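Local structure of MS5a (Brassica napus, 6L77) at residues A[183-188]-A[210-215]; A[190-195]-A[204-209]. The protein is a meiosis-related plant protein of unsettled biochemical role, this portion of it built of cystatin-like folds and linked with non-canonical enhancement of papain activity. All blocks are in the same frame, centred on the assembly; numbering follows the deposited sequence.

Contact 1: A[183-188]-A[210-215]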
ATOM      1  N   LEU A 183      -8.854   5.466   6.979  1.00 20.32           N
ATOM      2  CA  LEU A 183      -8.604   4.092   6.525  1.00 19.06           C
ATOM      3  C   LEU A 183      -9.930   3.469   6.090  1.00 20.11           C
ATOM      4  O   LEU A 183     -10.584   2.718   6.815  1.00 26.51           O
ATOM      5  CB  LEU A 183      -7.927   3.292   7.630  1.00 18.92           C
ATOM      6  CG  LEU A 183      -7.377   1.952   7.141  1.00 24.01           C
ATOM      7  CD1 LEU A 183      -6.266   2.226   6.159  1.00 22.82           C
ATOM      8  CD2 LEU A 183      -6.884   1.135   8.337  1.00 25.94           C
ATOM      9  N   ARG A 184     -10.341   3.808   4.870  1.00 22.57           N
ATOM     10  CA  ARG A 184     -11.584   3.340   4.289  1.00 19.96           C
ATOM     11  C   ARG A 184     -11.308   2.644   2.959  1.00 20.09           C
ATOM     12  O   ARG A 184     -10.198   2.709   2.424  1.00 21.23           O
ATOM     13  CB  ARG A 184     -12.560   4.515   4.081  1.00 19.83           C
ATOM     14  CG  ARG A 184     -11.973   5.665   3.263  1.00 38.43           C
ATOM     15  CD  ARG A 184     -13.028   6.337   2.354  1.00 49.87           C
ATOM     16  NE  ARG A 184     -13.590   5.376   1.406  1.00 59.08           N
ATOM     17  CZ  ARG A 184     -14.889   5.126   1.252  1.00 54.31           C
ATOM     18  NH1 ARG A 184     -15.278   4.207   0.369  1.00 29.84           N
ATOM     19  NH2 ARG A 184     -15.793   5.798   1.965  1.00 53.76           N
ATOM     20  N   ASN A 185     -12.346   2.004   2.405  1.00 18.58           N
ATOM     21  CA  ASN A 185     -12.207   1.322   1.116  1.00 18.90           C
ATOM     22  C   ASN A 185     -11.877   2.327   0.016  1.00 27.41           C
ATOM     23  O   ASN A 185     -12.562   3.338  -0.131  1.00 23.58           O
ATOM     24  CB  ASN A 185     -13.489   0.575   0.770  1.00 24.30           C
ATOM     25  CG  ASN A 185     -13.729  -0.615   1.676  1.00 25.71           C
ATOM     26  OD1 ASN A 185     -12.897  -0.928   2.527  1.00 25.39           O
ATOM     27  ND2 ASN A 185     -14.867  -1.274   1.505  1.00 26.53           N
ATOM     28  N   VAL A 186     -10.814   2.062  -0.746  1.00 19.99           N
ATOM     29  CA  VAL A 186     -10.444   2.916  -1.873  1.00 20.13           C
ATOM     30  C   VAL A 186      -9.939   2.053  -3.018  1.00 25.62           C
ATOM     31  O   VAL A 186      -9.431   0.945  -2.817  1.00 23.51           O
ATOM     32  CB  VAL A 186      -9.366   3.971  -1.515  1.00 19.44           C
ATOM     33  CG1 VAL A 186      -9.907   5.047  -0.551  1.00 23.29           C
ATOM     34  CG2 VAL A 186      -8.127   3.301  -0.936  1.00 19.90           C
ATOM     35  N   LEU A 187     -10.074   2.585  -4.231  1.00 23.40           N
ATOM     36  CA  LEU A 187      -9.470   2.026  -5.432  1.00 24.29           C
ATOM     37  C   LEU A 187      -8.519   3.087  -5.975  1.00 25.68           C
ATOM     38  O   LEU A 187      -8.947   4.205  -6.277  1.00 23.32           O
ATOM     39  CB  LEU A 187     -10.558   1.656  -6.447  1.00 24.61           C
ATOM     40  CG  LEU A 187     -10.228   0.885  -7.716  1.00 36.95           C
ATOM     41  CD1 LEU A 187      -9.662  -0.465  -7.381  1.00 29.56           C
ATOM     42  CD2 LEU A 187     -11.480   0.719  -8.560  1.00 38.70           C
ATOM     43  N   VAL A 188      -7.227   2.757  -6.066  1.00 20.90           N
ATOM     44  CA  VAL A 188      -6.189   3.742  -6.359  1.00 20.02           C
ATOM     45  C   VAL A 188      -5.570   3.439  -7.717  1.00 21.93           C
ATOM     46  O   VAL A 188      -5.131   2.311  -7.965  1.00 22.69           O
ATOM     47  CB  VAL A 188      -5.104   3.759  -5.267  1.00 27.93           C
ATOM     48  CG1 VAL A 188      -4.196   4.956  -5.473  1.00 27.52           C
ATOM     49  CG2 VAL A 188      -5.738   3.790  -3.881  1.00 30.85           C
ATOM     50  N   ARG A 210      -7.815  -1.186  -1.907  1.00 19.72           N
ATOM     51  CA  ARG A 210      -7.730  -1.357  -0.466  1.00 20.00           C
ATOM     52  C   ARG A 210      -9.131  -1.607   0.078  1.00 21.80           C
ATOM     53  O   ARG A 210     -10.023  -0.763  -0.075  1.00 21.81           O
ATOM     54  CB  ARG A 210      -7.126  -0.121   0.209  1.00 19.55           C
ATOM     55  CG  ARG A 210      -7.003  -0.268   1.736  1.00 17.37           C
ATOM     56  CD  ARG A 210      -7.304   1.065   2.441  1.00 18.55           C
ATOM     57  NE  ARG A 210      -6.278   2.071   2.163  1.00 18.28           N
ATOM     58  CZ  ARG A 210      -6.462   3.387   2.256  1.00 19.17           C
ATOM     59  NH1 ARG A 210      -7.647   3.876   2.608  1.00 17.90           N
ATOM     60  NH2 ARG A 210      -5.455   4.215   1.995  1.00 19.23           N
ATOM     61  N   THR A 211      -9.325  -2.742   0.729  1.00 18.90           N
ATOM     62  CA  THR A 211     -10.572  -2.993   1.430  1.00 25.37           C
ATOM     63  C   THR A 211     -10.259  -3.151   2.908  1.00 24.63           C
ATOM     64  O   THR A 211      -9.216  -3.701   3.276  1.00 24.22           O
ATOM     65  CB  THR A 211     -11.301  -4.223   0.865  1.00 30.45           C
ATOM     66  OG1 THR A 211     -10.439  -5.357   0.914  1.00 37.24           O
ATOM     67  CG2 THR A 211     -11.666  -3.969  -0.575  1.00 28.86           C
ATOM     68  N   VAL A 212     -11.139  -2.613   3.747  1.00 23.37           N
ATOM     69  CA  VAL A 212     -10.932  -2.532   5.187  1.00 20.32           C
ATOM     70  C   VAL A 212     -12.092  -3.250   5.859  1.00 26.59           C
ATOM     71  O   VAL A 212     -13.257  -2.966   5.560  1.00 23.85           O
ATOM     72  CB  VAL A 212     -10.836  -1.069   5.668  1.00 24.06           C
ATOM     73  CG1 VAL A 212     -10.544  -1.013   7.167  1.00 24.42           C
ATOM     74  CG2 VAL A 212      -9.750  -0.313   4.888  1.00 21.51           C
ATOM     75  N   GLU A 213     -11.778  -4.170   6.761  1.00 26.83           N
ATOM     76  CA  GLU A 213     -12.823  -4.936   7.434  1.00 28.06           C
ATOM     77  C   GLU A 213     -13.514  -4.046   8.461  1.00 30.18           C
ATOM     78  O   GLU A 213     -12.836  -3.459   9.313  1.00 29.87           O
ATOM     79  CB  GLU A 213     -12.220  -6.173   8.108  1.00 24.79           C
ATOM     80  CG  GLU A 213     -13.184  -7.344   8.270  1.00 35.93           C
ATOM     81  CD  GLU A 213     -14.277  -7.094   9.298  1.00 53.18           C
ATOM     82  OE1 GLU A 213     -15.397  -7.624   9.117  1.00 62.94           O
ATOM     83  OE2 GLU A 213     -14.027  -6.367  10.283  1.00 54.17           O
ATOM     84  N   PRO A 214     -14.850  -3.946   8.436  1.00 37.62           N
ATOM     85  CA  PRO A 214     -15.530  -2.885   9.209  1.00 42.04           C
ATOM     86  C   PRO A 214     -15.254  -2.881  10.707  1.00 39.59           C
ATOM     87  O   PRO A 214     -15.178  -1.801  11.304  1.00 55.22           O
ATOM     88  CB  PRO A 214     -17.012  -3.147   8.912  1.00 38.79           C
ATOM     89  CG  PRO A 214     -17.007  -3.779   7.567  1.00 41.47           C
ATOM     90  CD  PRO A 214     -15.778  -4.648   7.533  1.00 38.24           C
ATOM     91  N   THR A 215     -15.115  -4.039  11.342  1.00 35.50           N
ATOM     92  CA  THR A 215     -14.919  -4.076  12.788  1.00 38.66           C
ATOM     93  C   THR A 215     -13.452  -4.207  13.181  1.00 37.04           C
ATOM     94  O   THR A 215     -12.962  -3.455  14.032  1.00 34.62           O
ATOM     95  CB  THR A 215     -15.719  -5.235  13.391  1.00 51.54           C
ATOM     96  OG1 THR A 215     -17.071  -5.179  12.914  1.00 54.34           O
ATOM     97  CG2 THR A 215     -15.706  -5.157  14.917  1.00 51.92           C
TER
HETATM   98  O   HOH W   1     -14.960  -3.483   3.558  1.00 34.76           O

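Contact 2: A[190-195]-A[204-209]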
ATOM      1  N   ILE A 190      -2.450   4.720 -10.097  1.00 25.39           N
ATOM      2  CA  ILE A 190      -1.207   5.471  -9.984  1.00 22.57           C
ATOM      3  C   ILE A 190      -0.471   5.391 -11.306  1.00 27.95           C
ATOM      4  O   ILE A 190      -0.096   4.299 -11.748  1.00 25.20           O
ATOM      5  CB  ILE A 190      -0.320   4.949  -8.844  1.00 22.09           C
ATOM      6  CG1 ILE A 190      -1.129   4.910  -7.546  1.00 22.02           C
ATOM      7  CG2 ILE A 190       0.933   5.843  -8.722  1.00 24.21           C
ATOM      8  CD1 ILE A 190      -0.396   4.301  -6.351  1.00 23.17           C
ATOM      9  N   ARG A 191      -0.255   6.543 -11.928  1.00 26.85           N
ATOM     10  CA  ARG A 191       0.541   6.656 -13.139  1.00 27.67           C
ATOM     11  C   ARG A 191       1.924   7.155 -12.736  1.00 30.78           C
ATOM     12  O   ARG A 191       2.043   8.236 -12.149  1.00 29.22           O
ATOM     13  CB  ARG A 191      -0.136   7.608 -14.128  1.00 28.57           C
ATOM     14  CG  ARG A 191       0.711   8.005 -15.331  1.00 30.46           C
ATOM     15  CD  ARG A 191       0.821   6.907 -16.382  1.00 31.72           C
ATOM     16  NE  ARG A 191       1.624   7.396 -17.497  1.00 37.42           N
ATOM     17  CZ  ARG A 191       2.955   7.415 -17.511  1.00 38.03           C
ATOM     18  NH1 ARG A 191       3.596   7.910 -18.557  1.00 46.17           N
ATOM     19  NH2 ARG A 191       3.645   6.938 -16.484  1.00 40.66           N
ATOM     20  N   TYR A 192       2.966   6.366 -13.025  1.00 27.14           N
ATOM     21  CA  TYR A 192       4.298   6.769 -12.590  1.00 33.20           C
ATOM     22  C   TYR A 192       5.348   6.350 -13.608  1.00 34.17           C
ATOM     23  O   TYR A 192       5.162   5.388 -14.360  1.00 32.25           O
ATOM     24  CB  TYR A 192       4.626   6.203 -11.201  1.00 30.16           C
ATOM     25  CG  TYR A 192       4.761   4.687 -11.110  1.00 30.25           C
ATOM     26  CD1 TYR A 192       3.638   3.869 -10.983  1.00 25.28           C
ATOM     27  CD2 TYR A 192       6.014   4.080 -11.115  1.00 28.69           C
ATOM     28  CE1 TYR A 192       3.764   2.478 -10.872  1.00 25.46           C
ATOM     29  CE2 TYR A 192       6.148   2.700 -11.012  1.00 29.89           C
ATOM     30  CZ  TYR A 192       5.020   1.903 -10.884  1.00 27.40           C
ATOM     31  OH  TYR A 192       5.154   0.524 -10.786  1.00 28.99           O
ATOM     32  N   ASP A 193       6.454   7.096 -13.628  1.00 31.01           N
ATOM     33  CA  ASP A 193       7.591   6.801 -14.491  1.00 36.25           C
ATOM     34  C   ASP A 193       8.734   6.217 -13.671  1.00 37.25           C
ATOM     35  O   ASP A 193       8.956   6.610 -12.522  1.00 34.83           O
ATOM     36  CB  ASP A 193       8.088   8.049 -15.227  1.00 36.07           C
ATOM     37  CG  ASP A 193       7.249   8.385 -16.438  1.00 45.32           C
ATOM     38  OD1 ASP A 193       6.387   7.566 -16.819  1.00 49.35           O
ATOM     39  OD2 ASP A 193       7.454   9.478 -17.012  1.00 52.57           O
ATOM     40  N   GLN A 194       9.440   5.265 -14.268  1.00 37.29           N
ATOM     41  CA  GLN A 194      10.646   4.682 -13.703  1.00 36.03           C
ATOM     42  C   GLN A 194      11.835   5.206 -14.496  1.00 40.53           C
ATOM     43  O   GLN A 194      11.935   4.960 -15.704  1.00 38.72           O
ATOM     44  CB  GLN A 194      10.586   3.155 -13.756  1.00 40.54           C
ATOM     45  CG  GLN A 194      11.910   2.456 -13.460  1.00 40.84           C
ATOM     46  CD  GLN A 194      11.901   1.016 -13.918  1.00 45.41           C
ATOM     47  OE1 GLN A 194      10.904   0.541 -14.469  1.00 39.48           O
ATOM     48  NE2 GLN A 194      13.010   0.309 -13.699  1.00 44.42           N
ATOM     49  N   ASP A 195      12.728   5.925 -13.823  1.00 41.25           N
ATOM     50  CA  ASP A 195      13.883   6.501 -14.500  1.00 44.20           C
ATOM     51  C   ASP A 195      14.821   5.404 -15.002  1.00 47.86           C
ATOM     52  O   ASP A 195      15.176   4.489 -14.254  1.00 51.27           O
ATOM     53  CB  ASP A 195      14.618   7.442 -13.550  1.00 44.78           C
ATOM     54  CG  ASP A 195      15.713   8.227 -14.239  1.00 57.84           C
ATOM     55  OD1 ASP A 195      15.806   8.177 -15.486  1.00 60.85           O
ATOM     56  OD2 ASP A 195      16.479   8.899 -13.524  1.00 63.04           O
ATOM     57  N   HIS A 204       4.588   3.340 -16.236  1.00 34.51           N
ATOM     58  CA  HIS A 204       3.838   2.358 -15.466  1.00 33.42           C
ATOM     59  C   HIS A 204       2.480   2.907 -15.047  1.00 33.55           C
ATOM     60  O   HIS A 204       2.322   4.107 -14.805  1.00 30.08           O
ATOM     61  CB  HIS A 204       4.576   1.942 -14.184  1.00 32.62           C
ATOM     62  CG  HIS A 204       5.910   1.300 -14.409  1.00 36.01           C
ATOM     63  ND1 HIS A 204       6.055  -0.047 -14.669  1.00 39.28           N
ATOM     64  CD2 HIS A 204       7.163   1.812 -14.369  1.00 40.76           C
ATOM     65  CE1 HIS A 204       7.340  -0.332 -14.798  1.00 45.60           C
ATOM     66  NE2 HIS A 204       8.035   0.777 -14.618  1.00 40.71           N
ATOM     67  N   ILE A 205       1.514   1.998 -14.917  1.00 31.70           N
ATOM     68  CA  ILE A 205       0.271   2.243 -14.193  1.00 30.10           C
ATOM     69  C   ILE A 205       0.082   1.108 -13.195  1.00 30.12           C
ATOM     70  O   ILE A 205       0.216  -0.065 -13.558  1.00 30.27           O
ATOM     71  CB  ILE A 205      -0.945   2.332 -15.138  1.00 28.78           C
ATOM     72  CG1 ILE A 205      -0.859   3.594 -16.005  1.00 29.62           C
ATOM     73  CG2 ILE A 205      -2.252   2.298 -14.349  1.00 31.46           C
ATOM     74  CD1 ILE A 205      -1.904   3.661 -17.113  1.00 34.83           C
ATOM     75  N   ALA A 206      -0.220   1.457 -11.944  1.00 25.54           N
ATOM     76  CA  ALA A 206      -0.605   0.487 -10.927  1.00 24.48           C
ATOM     77  C   ALA A 206      -2.058   0.720 -10.539  1.00 27.23           C
ATOM     78  O   ALA A 206      -2.517   1.866 -10.468  1.00 28.47           O
ATOM     79  CB  ALA A 206       0.294   0.583  -9.689  1.00 23.34           C
ATOM     80  N   ILE A 207      -2.786  -0.365 -10.305  1.00 25.36           N
ATOM     81  CA  ILE A 207      -4.171  -0.301  -9.850  1.00 23.34           C
ATOM     82  C   ILE A 207      -4.260  -1.136  -8.582  1.00 27.40           C
ATOM     83  O   ILE A 207      -3.908  -2.317  -8.598  1.00 26.30           O
ATOM     84  CB  ILE A 207      -5.153  -0.819 -10.916  1.00 30.60           C
ATOM     85  CG1 ILE A 207      -5.031   0.015 -12.197  1.00 27.65           C
ATOM     86  CG2 ILE A 207      -6.580  -0.777 -10.384  1.00 30.04           C
ATOM     87  CD1 ILE A 207      -5.884  -0.487 -13.352  1.00 29.47           C
ATOM     88  N   VAL A 208      -4.697  -0.525  -7.478  1.00 22.11           N
ATOM     89  CA  VAL A 208      -4.696  -1.207  -6.182  1.00 22.27           C
ATOM     90  C   VAL A 208      -6.019  -0.952  -5.474  1.00 24.13           C
ATOM     91  O   VAL A 208      -6.407   0.205  -5.283  1.00 22.78           O
ATOM     92  CB  VAL A 208      -3.541  -0.738  -5.277  1.00 22.04           C
ATOM     93  CG1 VAL A 208      -3.601  -1.499  -3.945  1.00 27.11           C
ATOM     94  CG2 VAL A 208      -2.196  -0.939  -5.948  1.00 24.83           C
ATOM     95  N   ARG A 209      -6.699  -2.022  -5.065  1.00 23.13           N
ATOM     96  CA  ARG A 209      -7.881  -1.887  -4.225  1.00 21.89           C
ATOM     97  C   ARG A 209      -7.507  -2.147  -2.770  1.00 23.74           C
ATOM     98  O   ARG A 209      -6.950  -3.201  -2.441  1.00 22.89           O
ATOM     99  CB  ARG A 209      -9.000  -2.837  -4.646  1.00 23.89           C
ATOM    100  CG  ARG A 209     -10.268  -2.580  -3.836  1.00 27.58           C
ATOM    101  CD  ARG A 209     -11.365  -3.588  -4.131  1.00 35.10           C
ATOM    102  NE  ARG A 209     -11.858  -3.478  -5.496  1.00 35.50           N
ATOM    103  CZ  ARG A 209     -11.651  -4.383  -6.451  1.00 48.89           C
ATOM    104  NH1 ARG A 209     -10.966  -5.495  -6.194  1.00 49.12           N
ATOM    105  NH2 ARG A 209     -12.151  -4.182  -7.665  1.00 49.88           N
TER

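Contact 1: A[183-188]-A[210-215]
At the open end of the beta hairpin formed by strands 186-195 and 201-212, Val186 pairs with Arg210 as an antiparallel hydrogen-bonded pair. Val186 N donates to Arg210 O at 3.0 Å, and Arg210 N returns a bond to Val186 O at 2.8 Å. One residue outward the ladder is carried on by a side chain: Asn185 OD1 accepts from Val212 N at 2.7 Å, with the donor tilted 21° from the amide plane. A chi1 of -69° sets CG of Asn185 beside its own backbone N, and the end of the side chain comes nearer the partner strand. Its ND2 donates to a water that in turn donates to Val212 O, and it also bonds Glu171.

Arg210 bends over residues 183-186, its chain turned at chi2 and chi3. Val186 CG2 lies over the centre of the guanidinium, 3.6 Å from CZ of Arg210, while Leu183 CD1 covers the opposite face near the rim. Leu183 also packs its CG on Val212 CG2 at 4.0 Å. NH1 of Arg210 reaches Arg184 O at 2.8 Å, in the carbonyl plane and on a lone pair. Tyr142 OH bonds NE, and Trp138 makes a cation-pi contact with the same group. An alanine in place of Arg210 would probably leave Arg184 O without this donor and open a gap between Val186 and Leu183.

This is the open end of a beta hairpin, where the main-chain ladder between its two strands stops and side chains take over the bonds to main-chain atoms, in the antiparallel sheet of a cystatin-like fold.

Contact 2: A[190-195]-A[204-209]
Tyr192 and His204 form a hydrogen-bonded pair of the antiparallel strands 186-195 and 201-212, and His204 buries more surface here than any other residue. Tyr192 N donates to His204 O at 2.9 Å and His204 N to Tyr192 O at 2.8 Å; with Arg191-Ile205 and Ile190-Ala206 they make three consecutive bridges.

CG of Tyr192 takes the crowded position between its backbone N and carbonyl carbon (chi1 66°), and the ring lies beneath the neighbouring strand. His204 CB sits over one face of that ring, 3.5 Å from its centroid and 18° off the normal, a CH-pi contact. The two ring planes, 16° apart, are slid so far that they barely overlap, with centroids separated by 4.8 Å; the CB methylene, more than the imidazole, covers the tyrosine face. Ala206 CB meets the tyrosine at its edge, 4.1 Å from CE1 of Tyr192.

CG of His204 lies beside the backbone N, and the ring, turned at chi2, presents its edge to Gln194. In the modelled amide orientation NE2 of His204 donates to OE1 of Gln194 at 2.9 Å, nearly straight and in the ring plane, which should limit rotation of the ring.

On the other face of the sheet, the Arg191 and Ile205 side chains cross at about a right angle, with CD of Arg191 3.7 Å from CG1 of Ile205. NH2 of Arg191 forms a salt bridge with Asp193 OD1 at 2.8 Å, approaching from above the carboxylate plane. Met143 and Phe147 of helix 138-150 pack against Tyr192. The whole is an antiparallel hairpin with one face laid against a helix, as in cystatin-like folds.

How the contacts relate
Contacts 1 and 2 hold the same two strands, 186-195 and 201-212, with contact 2 nested inside the chain loop that contact 1 closes; their centres lie about 20 Å apart. A probable hydrogen bond from Val188 N to Val208 O carries the ladder from one to the other. Both are partly buried, with three of seven touching residues buried in contact 1 and four of seven in contact 2. Their chemistry follows the ladder: contact 1 has a single bridge, supplemented by polar side chains bonding main-chain atoms, whereas contact 2 has three consecutive bridges, and its side chains interact chiefly with one another. Helix 138-150 reaches both; helix 12-29 also packs on contact 1.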